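Local structure of subtilisin-like protein (Prochloron didemni, 3ZXY) at residues K5-R11 against A71-R75; C25-L31 against A56-Q62; N147-H153 against S177-Y183; V161-M167 against Q186-G192. The protein is the subtilisin-like protease domain of PatA, a longer protein of the peptidase S8 family, and probably acts as a serine endopeptidase in patellamide processing. The protein carries 1 engineered substitution. The contacts are given in a common frame with arbitrary orientation. Numbering follows the deposited sequence.

Contact 1: K5-R11 against A71-R75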
loop_
_atom_site.group_PDB
_atom_site.type_symbol
_atom_site.label_atom_id
_atom_site.label_comp_id
_atom_site.label_asym_id
_atom_site.label_seq_id
_atom_site.Cartn_x
_atom_site.Cartn_y
_atom_site.Cartn_z
ATOM N N LYS A 5 15.682 6.916 2.126
ATOM C CA LYS A 5 14.931 6.571 3.339
ATOM C C LYS A 5 13.622 7.294 3.507
ATOM O O LYS A 5 12.851 6.938 4.374
ATOM C CB LYS A 5 15.802 6.848 4.556
ATOM C CG LYS A 5 17.003 5.927 4.646
ATOM C CD LYS A 5 17.914 6.318 5.792
ATOM C CE LYS A 5 19.157 5.447 5.823
ATOM N NZ LYS A 5 20.207 6.010 6.716
ATOM N N GLY A 6 13.377 8.310 2.703
ATOM C CA GLY A 6 12.152 9.065 2.790
ATOM C C GLY A 6 12.320 10.371 3.532
ATOM O O GLY A 6 13.367 10.658 4.094
ATOM N N ASP A 7 11.249 11.153 3.509
ATOM C CA ASP A 7 11.209 12.490 4.089
ATOM C C ASP A 7 10.070 12.503 5.108
ATOM O O ASP A 7 8.968 12.059 4.809
ATOM C CB ASP A 7 10.965 13.504 2.958
ATOM C CG ASP A 7 11.042 14.959 3.415
ATOM O OD1 ASP A 7 10.327 15.325 4.347
ATOM O OD2 ASP A 7 11.801 15.758 2.833
ATOM N N HIS A 8 10.336 13.034 6.304
ATOM C CA HIS A 8 9.316 13.043 7.347
ATOM C C HIS A 8 8.130 13.911 7.018
ATOM O O HIS A 8 7.102 13.789 7.664
ATOM C CB HIS A 8 9.918 13.409 8.707
ATOM C CG HIS A 8 10.304 14.858 8.848
ATOM N ND1 HIS A 8 11.581 15.280 8.762
ATOM C CD2 HIS A 8 9.539 15.989 9.158
ATOM C CE1 HIS A 8 11.629 16.611 8.967
ATOM N NE2 HIS A 8 10.379 17.041 9.203
ATOM N N ASN A 9 8.242 14.782 6.017
ATOM C CA ASN A 9 7.104 15.591 5.561
ATOM C C ASN A 9 6.082 14.815 4.710
ATOM O O ASN A 9 4.995 15.324 4.429
ATOM C CB ASN A 9 7.592 16.815 4.784
ATOM C CG ASN A 9 8.324 17.800 5.667
ATOM O OD1 ASN A 9 9.498 18.111 5.456
ATOM N ND2 ASN A 9 7.631 18.292 6.678
ATOM N N ILE A 10 6.414 13.587 4.322
ATOM C CA ILE A 10 5.491 12.727 3.582
ATOM C C ILE A 10 4.808 11.776 4.550
ATOM O O ILE A 10 5.471 11.067 5.308
ATOM C CB ILE A 10 6.229 11.944 2.473
ATOM C CG1 ILE A 10 6.853 12.938 1.498
ATOM C CG2 ILE A 10 5.295 10.959 1.759
ATOM C CD1 ILE A 10 5.892 13.923 0.849
ATOM N N ARG A 11 3.481 11.751 4.492
ATOM C CA ARG A 11 2.656 10.951 5.396
ATOM C C ARG A 11 2.024 9.783 4.670
ATOM O O ARG A 11 1.342 9.962 3.659
ATOM C CB ARG A 11 1.580 11.835 6.030
ATOM C CG ARG A 11 2.181 12.926 6.905
ATOM C CD ARG A 11 1.167 13.981 7.307
ATOM N NE ARG A 11 0.860 14.942 6.241
ATOM C CZ ARG A 11 1.581 16.005 5.894
ATOM N NH1 ARG A 11 2.740 16.330 6.496
ATOM N NH2 ARG A 11 1.129 16.782 4.908
ATOM N N ALA A 71 10.569 2.924 3.481
ATOM C CA ALA A 71 10.520 4.368 3.678
ATOM C C ALA A 71 10.523 4.666 5.167
ATOM O O ALA A 71 9.600 5.267 5.697
ATOM C CB ALA A 71 9.297 4.964 2.969
ATOM N N PRO A 72 11.604 4.257 5.846
ATOM C CA PRO A 72 11.633 4.320 7.299
ATOM C C PRO A 72 11.561 5.718 7.884
ATOM O O PRO A 72 11.239 5.852 9.063
ATOM C CB PRO A 72 12.985 3.681 7.654
ATOM C CG PRO A 72 13.815 3.829 6.430
ATOM C CD PRO A 72 12.839 3.667 5.304
ATOM N N GLN A 73 11.903 6.747 7.106
ATOM C CA GLN A 73 11.879 8.117 7.616
ATOM C C GLN A 73 10.587 8.878 7.333
ATOM O O GLN A 73 10.417 9.997 7.804
ATOM C CB GLN A 73 13.077 8.896 7.079
ATOM C CG GLN A 73 14.363 8.474 7.746
ATOM C CD GLN A 73 15.533 9.350 7.368
ATOM O OE1 GLN A 73 15.357 10.469 6.879
ATOM N NE2 GLN A 73 16.738 8.848 7.595
ATOM N N CYS A 74 9.662 8.290 6.579
ATOM C CA CYS A 74 8.396 8.970 6.343
ATOM C C CYS A 74 7.560 8.894 7.619
ATOM O O CYS A 74 7.786 8.026 8.461
ATOM C CB CYS A 74 7.650 8.330 5.168
ATOM S SG CYS A 74 8.438 8.665 3.575
ATOM N N ARG A 75 6.598 9.789 7.757
ATOM C CA ARG A 75 5.663 9.739 8.889
ATOM C C ARG A 75 4.542 8.750 8.620
ATOM O O ARG A 75 3.922 8.781 7.549
ATOM C CB ARG A 75 5.085 11.128 9.139
ATOM C CG ARG A 75 5.927 11.993 10.061
ATOM C CD ARG A 75 5.075 13.113 10.638
ATOM N NE ARG A 75 3.913 12.583 11.359
ATOM C CZ ARG A 75 2.744 13.208 11.512
ATOM N NH1 ARG A 75 2.532 14.419 10.989
ATOM N NH2 ARG A 75 1.770 12.613 12.187
HETATM O O HOH W 1 4.528 15.100 8.324
#
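Two backbone hydrogen bonds tie these loops together: Gln73 N to Lys5 O (2.9 Å) and Arg75 N to Ile10 O (3.0 Å). The second leads into the parallel bridge between Arg11 and Arg75, where the two strands begin and Arg11 CA also lies 3.3 Å from Arg75 O. A water accepts from Arg11 NH1 (2.8 Å), donates to His8 O (3.0 Å) and accepts a weak bond from Arg75 NH1 (3.4 Å). Each segment makes a type I turn, Asp7-Ile10 and Ala71-Cys74; the first also holds an Asx turn, Asn9 N to Asp7 OD1 (2.7 Å). Gly6 lies against Cys74 SG, where a CB would clash, and Ile10 CB packs 4.1 Å from the same sulfur. Arg11 CG covers one face of the Arg75 guanidinium. Beyond the pair, Ile10 rests on Leu225 and Val229 of helix 210-230, Arg11 NE bonds to Gly105 O, and the loops lead into neighbouring strands 11-16 and 75-80 of the parallel sheet.

Contact 2: C25-L31 against A56-Q62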
loop_
_atom_site.group_PDB
_atom_site.type_symbol
_atom_site.label_atom_id
_atom_site.label_comp_id
_atom_site.label_asym_id
_atom_site.label_seq_id
_atom_site.Cartn_x
_atom_site.Cartn_y
_atom_site.Cartn_z
ATOM N N CYS A 25 11.483 -3.646 15.287
ATOM C CA CYS A 25 11.700 -3.055 13.971
ATOM C C CYS A 25 11.169 -1.631 13.874
ATOM O O CYS A 25 11.579 -0.902 12.991
ATOM C CB CYS A 25 11.140 -3.914 12.830
ATOM S SG CYS A 25 9.361 -3.777 12.570
ATOM N N PHE A 26 10.272 -1.215 14.771
ATOM C CA PHE A 26 9.722 0.140 14.724
ATOM C C PHE A 26 10.432 1.149 15.616
ATOM O O PHE A 26 10.007 2.297 15.685
ATOM C CB PHE A 26 8.230 0.138 15.060
ATOM C CG PHE A 26 7.393 -0.667 14.112
ATOM C CD1 PHE A 26 7.310 -0.319 12.765
ATOM C CD2 PHE A 26 6.666 -1.764 14.564
ATOM C CE1 PHE A 26 6.533 -1.049 11.896
ATOM C CE2 PHE A 26 5.884 -2.495 13.688
ATOM C CZ PHE A 26 5.813 -2.130 12.356
ATOM N N GLN A 27 11.501 0.738 16.291
ATOM C CA GLN A 27 12.231 1.637 17.168
ATOM C C GLN A 27 12.958 2.655 16.301
ATOM O O GLN A 27 13.852 2.306 15.533
ATOM C CB GLN A 27 13.200 0.862 18.060
ATOM C CG GLN A 27 14.023 1.731 18.997
ATOM C CD GLN A 27 13.185 2.520 19.997
ATOM O OE1 GLN A 27 12.475 1.946 20.823
ATOM N NE2 GLN A 27 13.308 3.850 19.958
ATOM N N GLY A 28 12.549 3.910 16.407
ATOM C CA GLY A 28 13.070 4.938 15.529
ATOM C C GLY A 28 12.061 5.443 14.525
ATOM O O GLY A 28 12.268 6.494 13.935
ATOM N N ALA A 29 10.981 4.695 14.304
ATOM C CA ALA A 29 9.931 5.128 13.369
ATOM C C ALA A 29 9.078 6.235 13.995
ATOM O O ALA A 29 8.908 6.275 15.223
ATOM C CB ALA A 29 9.060 3.953 12.959
ATOM N N ASP A 30 8.562 7.136 13.158
ATOM C CA ASP A 30 7.608 8.156 13.583
ATOM C C ASP A 30 6.207 7.686 13.192
ATOM O O ASP A 30 5.783 7.885 12.058
ATOM C CB ASP A 30 7.913 9.519 12.949
ATOM C CG ASP A 30 7.012 10.628 13.488
ATOM O OD1 ASP A 30 5.994 10.321 14.136
ATOM O OD2 ASP A 30 7.319 11.819 13.277
ATOM N N LEU A 31 5.512 7.053 14.131
ATOM C CA LEU A 31 4.185 6.484 13.891
ATOM C C LEU A 31 3.158 7.125 14.809
ATOM O O LEU A 31 3.429 7.342 15.992
ATOM C CB LEU A 31 4.199 4.987 14.153
ATOM C CG LEU A 31 5.195 4.188 13.321
ATOM C CD1 LEU A 31 5.116 2.716 13.674
ATOM C CD2 LEU A 31 4.949 4.421 11.842
ATOM N N ALA A 56 2.761 -2.915 7.973
ATOM C CA ALA A 56 3.384 -1.675 8.433
ATOM C C ALA A 56 4.895 -1.813 8.420
ATOM O O ALA A 56 5.596 -0.862 8.029
ATOM C CB ALA A 56 2.897 -1.276 9.821
ATOM N N SER A 57 5.404 -2.987 8.781
ATOM C CA SER A 57 6.854 -3.178 8.891
ATOM C C SER A 57 7.554 -3.091 7.531
ATOM O O SER A 57 8.705 -2.671 7.445
ATOM C CB SER A 57 7.181 -4.492 9.602
ATOM O OG SER A 57 6.891 -5.636 8.822
ATOM N N ILE A 58 6.863 -3.481 6.471
ATOM C CA ILE A 58 7.435 -3.431 5.123
ATOM C C ILE A 58 7.809 -2.006 4.738
ATOM O O ILE A 58 8.810 -1.781 4.039
ATOM C CB ILE A 58 6.472 -4.076 4.091
ATOM C CG1 ILE A 58 6.433 -5.587 4.291
ATOM C CG2 ILE A 58 6.898 -3.757 2.658
ATOM C CD1 ILE A 58 5.222 -6.240 3.638
ATOM N N ILE A 59 7.015 -1.045 5.200
ATOM C CA ILE A 59 7.255 0.371 4.914
ATOM C C ILE A 59 8.121 1.012 5.991
ATOM O O ILE A 59 9.087 1.704 5.683
ATOM C CB ILE A 59 5.921 1.146 4.775
ATOM C CG1 ILE A 59 5.068 0.492 3.679
ATOM C CG2 ILE A 59 6.164 2.636 4.494
ATOM C CD1 ILE A 59 3.658 1.031 3.581
ATOM N N PHE A 60 7.782 0.792 7.265
ATOM C CA PHE A 60 8.367 1.578 8.361
ATOM C C PHE A 60 9.406 0.872 9.216
ATOM O O PHE A 60 9.950 1.485 10.136
ATOM C CB PHE A 60 7.258 2.128 9.263
ATOM C CG PHE A 60 6.329 3.067 8.546
ATOM C CD1 PHE A 60 6.780 4.334 8.160
ATOM C CD2 PHE A 60 5.027 2.695 8.262
ATOM C CE1 PHE A 60 5.937 5.211 7.488
ATOM C CE2 PHE A 60 4.192 3.577 7.583
ATOM C CZ PHE A 60 4.652 4.810 7.202
ATOM N N GLY A 61 9.689 -0.395 8.948
ATOM C CA GLY A 61 10.767 -1.073 9.659
ATOM C C GLY A 61 12.067 -0.295 9.516
ATOM O O GLY A 61 12.363 0.257 8.455
ATOM N N GLN A 62 12.852 -0.246 10.579
ATOM C CA GLN A 62 13.999 0.647 10.603
ATOM C C GLN A 62 15.283 -0.040 10.151
ATOM O O GLN A 62 15.426 -1.253 10.237
ATOM C CB GLN A 62 14.127 1.263 11.982
ATOM C CG GLN A 62 12.929 2.116 12.354
ATOM C CD GLN A 62 12.850 3.393 11.542
ATOM O OE1 GLN A 62 13.789 4.198 11.549
ATOM N NE2 GLN A 62 11.730 3.594 10.851
#
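Cys25, in a short 3-10 segment, makes the one hydrogen bond between the segments: its carbonyl O accepts from Gln62 N at 2.8 Å, and Gly61 CA lies 3.4 Å from the same oxygen. Its SG meanwhile packs against Ser57 CB (3.8 Å). The CA-to-CB bond of Phe26 points away from the helix, yet the ring swings back to it, with CZ 4.0 Å from Ala56 CB and CE1 4.2 Å from Phe60 CB. From here the chain reverses in a type II turn, Phe26 to Ala29, closed by Ala29 N to Phe26 O (2.9 Å). Within it Gln27 O approaches Gln62 CG at 3.3 Å, and Gly28 supplies the positive phi that the turn needs. Ala29 directs its CB at the helix end, 3.4 Å from Gln62 NE2. Leu31, in strand 30-33, lays CD2 over the face of the Phe60 ring, 4.0 Å from its centroid, a CH-pi contact. Gly61 is the first residue to leave helix 47-60. The side chain of Ala56 is about 7 Å from that of Asp16 and about 9 Å from that of His51, both predicted charge-relay residues. Apart from the Gln62 N to Cys25 O bond, the contact is van der Waals packing on the helix end and on Gln62, whose NE2 satisfies its polar needs on Phe60 O (2.9 Å) and Pro72 O.

Contact 3: N147-H153 against S177-Y183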
loop_
_atom_site.group_PDB
_atom_site.type_symbol
_atom_site.label_atom_id
_atom_site.label_comp_id
_atom_site.label_asym_id
_atom_site.label_seq_id
_atom_site.Cartn_x
_atom_site.Cartn_y
_atom_site.Cartn_z
ATOM N N ASN A 147 -7.331 -14.149 -5.787
ATOM C CA ASN A 147 -8.164 -15.217 -6.340
ATOM C C ASN A 147 -7.546 -15.853 -7.594
ATOM O O ASN A 147 -7.736 -17.046 -7.867
ATOM C CB ASN A 147 -9.595 -14.722 -6.644
ATOM C CG ASN A 147 -10.202 -13.919 -5.501
ATOM O OD1 ASN A 147 -9.788 -12.776 -5.237
ATOM N ND2 ASN A 147 -11.182 -14.524 -4.808
ATOM N N GLY A 148 -6.854 -15.033 -8.374
ATOM C CA GLY A 148 -6.241 -15.496 -9.610
ATOM C C GLY A 148 -7.161 -15.459 -10.804
ATOM O O GLY A 148 -6.880 -16.093 -11.825
ATOM N N CYS A 149 -8.238 -14.690 -10.694
ATOM C CA CYS A 149 -9.270 -14.633 -11.720
ATOM C C CYS A 149 -9.226 -13.346 -12.508
ATOM O O CYS A 149 -8.591 -12.373 -12.110
ATOM C CB CYS A 149 -10.691 -14.769 -11.136
ATOM S SG CYS A 149 -11.222 -13.959 -9.608
ATOM N N ASP A 150 -9.940 -13.381 -13.624
ATOM C CA ASP A 150 -10.206 -12.211 -14.450
ATOM C C ASP A 150 -11.323 -11.469 -13.724
ATOM O O ASP A 150 -12.486 -11.500 -14.133
ATOM C CB ASP A 150 -10.633 -12.695 -15.839
ATOM C CG ASP A 150 -10.964 -11.574 -16.795
ATOM O OD1 ASP A 150 -10.629 -10.409 -16.471
ATOM O OD2 ASP A 150 -11.553 -11.867 -17.847
ATOM N N CYS A 151 -10.945 -10.875 -12.606
ATOM C CA CYS A 151 -11.879 -10.264 -11.687
ATOM C C CYS A 151 -11.228 -9.128 -10.950
ATOM O O CYS A 151 -10.021 -8.888 -11.041
ATOM C CB CYS A 151 -12.354 -11.286 -10.659
ATOM S SG CYS A 151 -11.006 -11.882 -9.606
ATOM N N LEU A 152 -12.065 -8.423 -10.198
ATOM C CA LEU A 152 -11.675 -7.175 -9.549
ATOM C C LEU A 152 -12.108 -7.121 -8.090
ATOM O O LEU A 152 -13.249 -7.509 -7.777
ATOM C CB LEU A 152 -12.359 -6.021 -10.284
ATOM C CG LEU A 152 -12.081 -5.850 -11.779
ATOM C CD1 LEU A 152 -13.051 -4.858 -12.426
ATOM C CD2 LEU A 152 -10.625 -5.442 -11.985
ATOM N N HIS A 153 -11.243 -6.581 -7.240
ATOM C CA HIS A 153 -11.590 -6.188 -5.878
ATOM C C HIS A 153 -11.756 -4.680 -5.854
ATOM O O HIS A 153 -11.143 -3.961 -6.644
ATOM C CB HIS A 153 -10.482 -6.545 -4.883
ATOM C CG HIS A 153 -10.445 -7.997 -4.474
ATOM N ND1 HIS A 153 -9.974 -8.392 -3.267
ATOM C CD2 HIS A 153 -10.817 -9.142 -5.148
ATOM C CE1 HIS A 153 -10.026 -9.732 -3.190
ATOM N NE2 HIS A 153 -10.579 -10.197 -4.315
ATOM N N SER A 177 -3.165 -14.112 -8.102
ATOM C CA SER A 177 -3.170 -12.664 -8.193
ATOM C C SER A 177 -4.174 -12.280 -9.275
ATOM O O SER A 177 -4.141 -12.819 -10.383
ATOM C CB SER A 177 -1.753 -12.149 -8.512
ATOM O OG SER A 177 -1.681 -10.730 -8.350
ATOM N N ASN A 178 -5.098 -11.378 -8.966
ATOM C CA ASN A 178 -6.199 -11.054 -9.883
ATOM C C ASN A 178 -5.791 -10.163 -11.040
ATOM O O ASN A 178 -4.904 -9.330 -10.897
ATOM C CB ASN A 178 -7.342 -10.391 -9.122
ATOM C CG ASN A 178 -8.041 -11.340 -8.184
ATOM O OD1 ASN A 178 -8.109 -12.529 -8.453
ATOM N ND2 ASN A 178 -8.585 -10.822 -7.084
ATOM N N TRP A 179 -6.490 -10.298 -12.160
ATOM C CA TRP A 179 -6.090 -9.641 -13.409
ATOM C C TRP A 179 -7.273 -9.149 -14.223
ATOM O O TRP A 179 -7.242 -9.121 -15.442
ATOM C CB TRP A 179 -5.191 -10.593 -14.206
ATOM C CG TRP A 179 -5.758 -11.969 -14.407
ATOM C CD1 TRP A 179 -5.767 -13.026 -13.497
ATOM C CD2 TRP A 179 -6.400 -12.506 -15.609
ATOM N NE1 TRP A 179 -6.356 -14.128 -14.045
ATOM C CE2 TRP A 179 -6.754 -13.886 -15.310
ATOM C CE3 TRP A 179 -6.701 -11.997 -16.872
ATOM C CZ2 TRP A 179 -7.393 -14.693 -16.235
ATOM C CZ3 TRP A 179 -7.326 -12.822 -17.793
ATOM C CH2 TRP A 179 -7.656 -14.155 -17.488
ATOM N N GLY A 180 -8.315 -8.697 -13.534
ATOM C CA GLY A 180 -9.480 -8.129 -14.197
ATOM C C GLY A 180 -9.145 -6.902 -15.034
ATOM O O GLY A 180 -8.091 -6.288 -14.851
ATOM N N SER A 181 -10.053 -6.540 -15.920
ATOM C CA SER A 181 -9.742 -5.553 -16.993
ATOM C C SER A 181 -9.230 -4.224 -16.472
ATOM O O SER A 181 -8.308 -3.660 -17.028
ATOM C CB SER A 181 -10.933 -5.302 -17.904
ATOM O OG SER A 181 -12.033 -4.829 -17.162
ATOM N N THR A 182 -9.822 -3.717 -15.399
ATOM C CA THR A 182 -9.442 -2.394 -14.895
ATOM C C THR A 182 -8.010 -2.357 -14.431
ATOM O O THR A 182 -7.356 -1.310 -14.497
ATOM C CB THR A 182 -10.395 -1.974 -13.767
ATOM O OG1 THR A 182 -11.728 -2.054 -14.279
ATOM C CG2 THR A 182 -10.074 -0.522 -13.241
ATOM N N TYR A 183 -7.500 -3.500 -13.995
ATOM C CA TYR A 183 -6.114 -3.586 -13.559
ATOM C C TYR A 183 -5.121 -3.477 -14.715
ATOM O O TYR A 183 -3.952 -3.199 -14.473
ATOM C CB TYR A 183 -5.878 -4.896 -12.855
ATOM C CG TYR A 183 -6.633 -5.149 -11.567
ATOM C CD1 TYR A 183 -7.197 -4.120 -10.818
ATOM C CD2 TYR A 183 -6.736 -6.431 -11.069
ATOM C CE1 TYR A 183 -7.837 -4.381 -9.630
ATOM C CE2 TYR A 183 -7.382 -6.708 -9.881
ATOM C CZ TYR A 183 -7.927 -5.682 -9.151
ATOM O OH TYR A 183 -8.550 -5.944 -7.936
HETATM O O HOH W 2 -12.184 -8.321 -16.269
#
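Asn178, the residue most covered here, reaches into the loop around the Cys149-Cys151 disulfide (SG to SG 2.1 Å). Its OD1 accepts from Cys149 N (3.1 Å) and, weakly, from Gly148 N (2.8 Å), while its ND2 donates to Asn147 OD1 (2.9 Å). One amide therefore meets both backbone and side-chain groups, and His153 NE2 also donates to Asn147 OD1 (2.9 Å). Leu152, second in buried area, sets CD2 over the face of the Tyr183 ring, 3.7 Å from its centroid, and CD1 3.6 Å from Thr182 OG1. Leu152 CD2 also lies 3.7 Å from Gly180 CA, where a CB would clash with it and with Cys151 O. Next to this packing, Tyr183 OH accepts from His153 N (2.9 Å). Trp179 covers the Gly148-Asp150 part of the loop: its indole NE1 donates to Gly148 O (3.0 Å), its backbone N to Cys149 O (3.0 Å), and Asp150 CB makes a CH-pi contact over its six-membered ring, 3.7 Å from the centroid. The side chain of His153 is about 9 Å from that of Ala211, the engineered residue at a predicted charge-relay position. Outside the pair, Tyr183 OH and Asn178 ND2 both bond to Ala144 O, just beyond strand 139-143, and Ser177 OG bonds to Ala166 N of strand 162-167. Strand 152-154 pairs antiparallel with strand 115-117, while helix 181-186 leads on to edge strand 187-191.

Contact 4: V161-M167 against Q186-G192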
loop_
_atom_site.group_PDB
_atom_site.type_symbol
_atom_site.label_atom_id
_atom_site.label_comp_id
_atom_site.label_asym_id
_atom_site.label_seq_id
_atom_site.Cartn_x
_atom_site.Cartn_y
_atom_site.Cartn_z
ATOM N N VAL A 161 -7.204 4.905 -8.271
ATOM C CA VAL A 161 -6.497 4.007 -7.373
ATOM C C VAL A 161 -5.343 3.363 -8.128
ATOM O O VAL A 161 -5.398 3.207 -9.353
ATOM C CB VAL A 161 -7.462 2.961 -6.787
ATOM C CG1 VAL A 161 -6.740 1.956 -5.894
ATOM C CG2 VAL A 161 -8.549 3.711 -5.995
ATOM N N LEU A 162 -4.288 3.047 -7.404
ATOM C CA LEU A 162 -3.204 2.216 -7.919
ATOM C C LEU A 162 -3.377 0.816 -7.351
ATOM O O LEU A 162 -3.221 0.607 -6.143
ATOM C CB LEU A 162 -1.844 2.802 -7.522
ATOM C CG LEU A 162 -0.596 2.067 -8.005
ATOM C CD1 LEU A 162 -0.643 1.803 -9.503
ATOM C CD2 LEU A 162 0.653 2.866 -7.624
ATOM N N ALA A 163 -3.764 -0.124 -8.210
ATOM C CA ALA A 163 -3.953 -1.508 -7.830
ATOM C C ALA A 163 -2.628 -2.247 -7.894
ATOM O O ALA A 163 -1.785 -1.968 -8.774
ATOM C CB ALA A 163 -4.962 -2.163 -8.769
ATOM N N VAL A 164 -2.425 -3.202 -6.987
ATOM C CA VAL A 164 -1.157 -3.909 -6.926
ATOM C C VAL A 164 -1.381 -5.414 -6.919
ATOM O O VAL A 164 -2.041 -5.961 -6.022
ATOM C CB VAL A 164 -0.320 -3.496 -5.697
ATOM C CG1 VAL A 164 1.033 -4.207 -5.692
ATOM C CG2 VAL A 164 -0.149 -1.976 -5.620
ATOM N N GLY A 165 -0.831 -6.065 -7.934
ATOM C CA GLY A 165 -0.753 -7.526 -7.996
ATOM C C GLY A 165 0.610 -8.027 -7.574
ATOM O O GLY A 165 1.518 -7.237 -7.323
ATOM N N ALA A 166 0.749 -9.358 -7.519
ATOM C CA ALA A 166 1.952 -10.008 -7.015
ATOM C C ALA A 166 2.717 -10.750 -8.098
ATOM O O ALA A 166 2.123 -11.472 -8.914
ATOM C CB ALA A 166 1.598 -10.976 -5.876
ATOM N N MET A 167 4.037 -10.576 -8.087
ATOM C CA MET A 167 4.934 -11.313 -8.951
ATOM C C MET A 167 5.979 -12.028 -8.092
ATOM O O MET A 167 6.194 -11.693 -6.918
ATOM C CB MET A 167 5.590 -10.407 -10.000
ATOM C CG MET A 167 6.355 -9.262 -9.415
ATOM S SD MET A 167 7.228 -8.403 -10.763
ATOM C CE MET A 167 7.963 -7.044 -9.864
ATOM N N GLN A 186 -4.685 0.336 -14.462
ATOM C CA GLN A 186 -4.249 0.963 -13.215
ATOM C C GLN A 186 -3.576 0.035 -12.224
ATOM O O GLN A 186 -3.393 0.398 -11.054
ATOM C CB GLN A 186 -5.400 1.728 -12.563
ATOM C CG GLN A 186 -6.511 0.877 -11.971
ATOM C CD GLN A 186 -7.679 1.720 -11.498
ATOM O OE1 GLN A 186 -8.111 2.633 -12.210
ATOM N NE2 GLN A 186 -8.207 1.409 -10.327
ATOM N N GLY A 187 -3.191 -1.153 -12.674
ATOM C CA GLY A 187 -2.523 -2.105 -11.802
ATOM C C GLY A 187 -1.073 -2.325 -12.200
ATOM O O GLY A 187 -0.731 -2.286 -13.371
ATOM N N ILE A 188 -0.235 -2.565 -11.197
ATOM C CA ILE A 188 1.141 -2.952 -11.428
ATOM C C ILE A 188 1.479 -4.162 -10.570
ATOM O O ILE A 188 0.878 -4.365 -9.522
ATOM C CB ILE A 188 2.147 -1.793 -11.190
ATOM C CG1 ILE A 188 2.098 -1.280 -9.769
ATOM C CG2 ILE A 188 1.939 -0.712 -12.250
ATOM C CD1 ILE A 188 3.260 -0.310 -9.539
ATOM N N LEU A 189 2.439 -4.937 -11.030
ATOM C CA LEU A 189 2.927 -6.084 -10.261
ATOM C C LEU A 189 4.093 -5.675 -9.384
ATOM O O LEU A 189 5.033 -5.000 -9.836
ATOM C CB LEU A 189 3.384 -7.220 -11.186
ATOM C CG LEU A 189 2.341 -7.877 -12.091
ATOM C CD1 LEU A 189 3.009 -8.907 -12.995
ATOM C CD2 LEU A 189 1.231 -8.531 -11.257
ATOM N N ALA A 190 4.082 -6.134 -8.140
ATOM C CA ALA A 190 5.210 -5.912 -7.248
ATOM C C ALA A 190 5.537 -7.233 -6.561
ATOM O O ALA A 190 4.743 -8.174 -6.589
ATOM C CB ALA A 190 4.907 -4.803 -6.237
ATOM N N PRO A 191 6.729 -7.341 -5.956
ATOM C CA PRO A 191 7.094 -8.606 -5.342
ATOM C C PRO A 191 6.079 -9.011 -4.290
ATOM O O PRO A 191 5.725 -8.194 -3.438
ATOM C CB PRO A 191 8.456 -8.303 -4.704
ATOM C CG PRO A 191 9.002 -7.222 -5.540
ATOM C CD PRO A 191 7.831 -6.365 -5.918
ATOM N N GLY A 192 5.591 -10.238 -4.379
ATOM C CA GLY A 192 4.559 -10.713 -3.455
ATOM C C GLY A 192 4.770 -12.109 -2.909
ATOM O O GLY A 192 3.847 -12.678 -2.345
#
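Small and branched apolar side chains cover the face of this strand pair that carries Val164, Ala166, Ile188 and Ala190: Val164 CG1 lies 4.0 Å from Ala190 CB, and Leu162 CD1 reaches 4.1 Å from Ile188 CG1. Ala166 CB packs on Gly192 CA at 3.8 Å, a place where a CB on Gly192 would clash. On the other face Ala163 and Leu189 stand beside Gly165 and Gly187; a CB on Gly165 would clash with Leu189 CD2. Met167 has the largest covered surface, placing CG 4.0 Å from Leu189 CB and CE 4.0 Å from Pro191 CD. Between the faces runs an unbroken parallel ladder of six hydrogen bonds: Ala163 N to Gln186 O, Ile188 N to Ala163 O, Gly165 N to Ile188 O, Ala190 N to Gly165 O and Met167 N to Ala190 O, each 2.9 Å, then Gly192 N to Met167 O at 3.0 Å. The axes of strands 162-167 and 187-191 cross at -44°. At the polar edge Gln186 has its side chain beside Val161, with NE2 bonded to Ala156 O and Leu158 O. Strand 187-191 is one of the two edge strands of the seven-stranded parallel sheet and completes a beta-alpha-beta unit through helix 181-186. Helices 210-230 and 237-247 cover the Val164 face, and strand 139-143 pairs with the far side of strand 162-167.

Overall arrangement
Contact 4 is the buried one, a regular strand pair at one edge of the parallel sheet, whereas contacts 1, 2 and 3 are partly buried and lie farther from the chain's centre. Contacts 1 and 2 share a side of the molecule near the other sheet edge and touch through Ala71 N to Ile59 O; contact 2 is nested within the loop that contact 1 closes. Contacts 3 and 4 interlock along the chain and meet where the Tyr183 ring packs on Ala163. Against the backbone ladder of contact 4, contact 3 mixes backbone bonds with amide and indole bonds around a loop closed by its own disulfide, contact 1 joins two loops by two backbone bonds and a water, and contact 2 is mainly apolar packing.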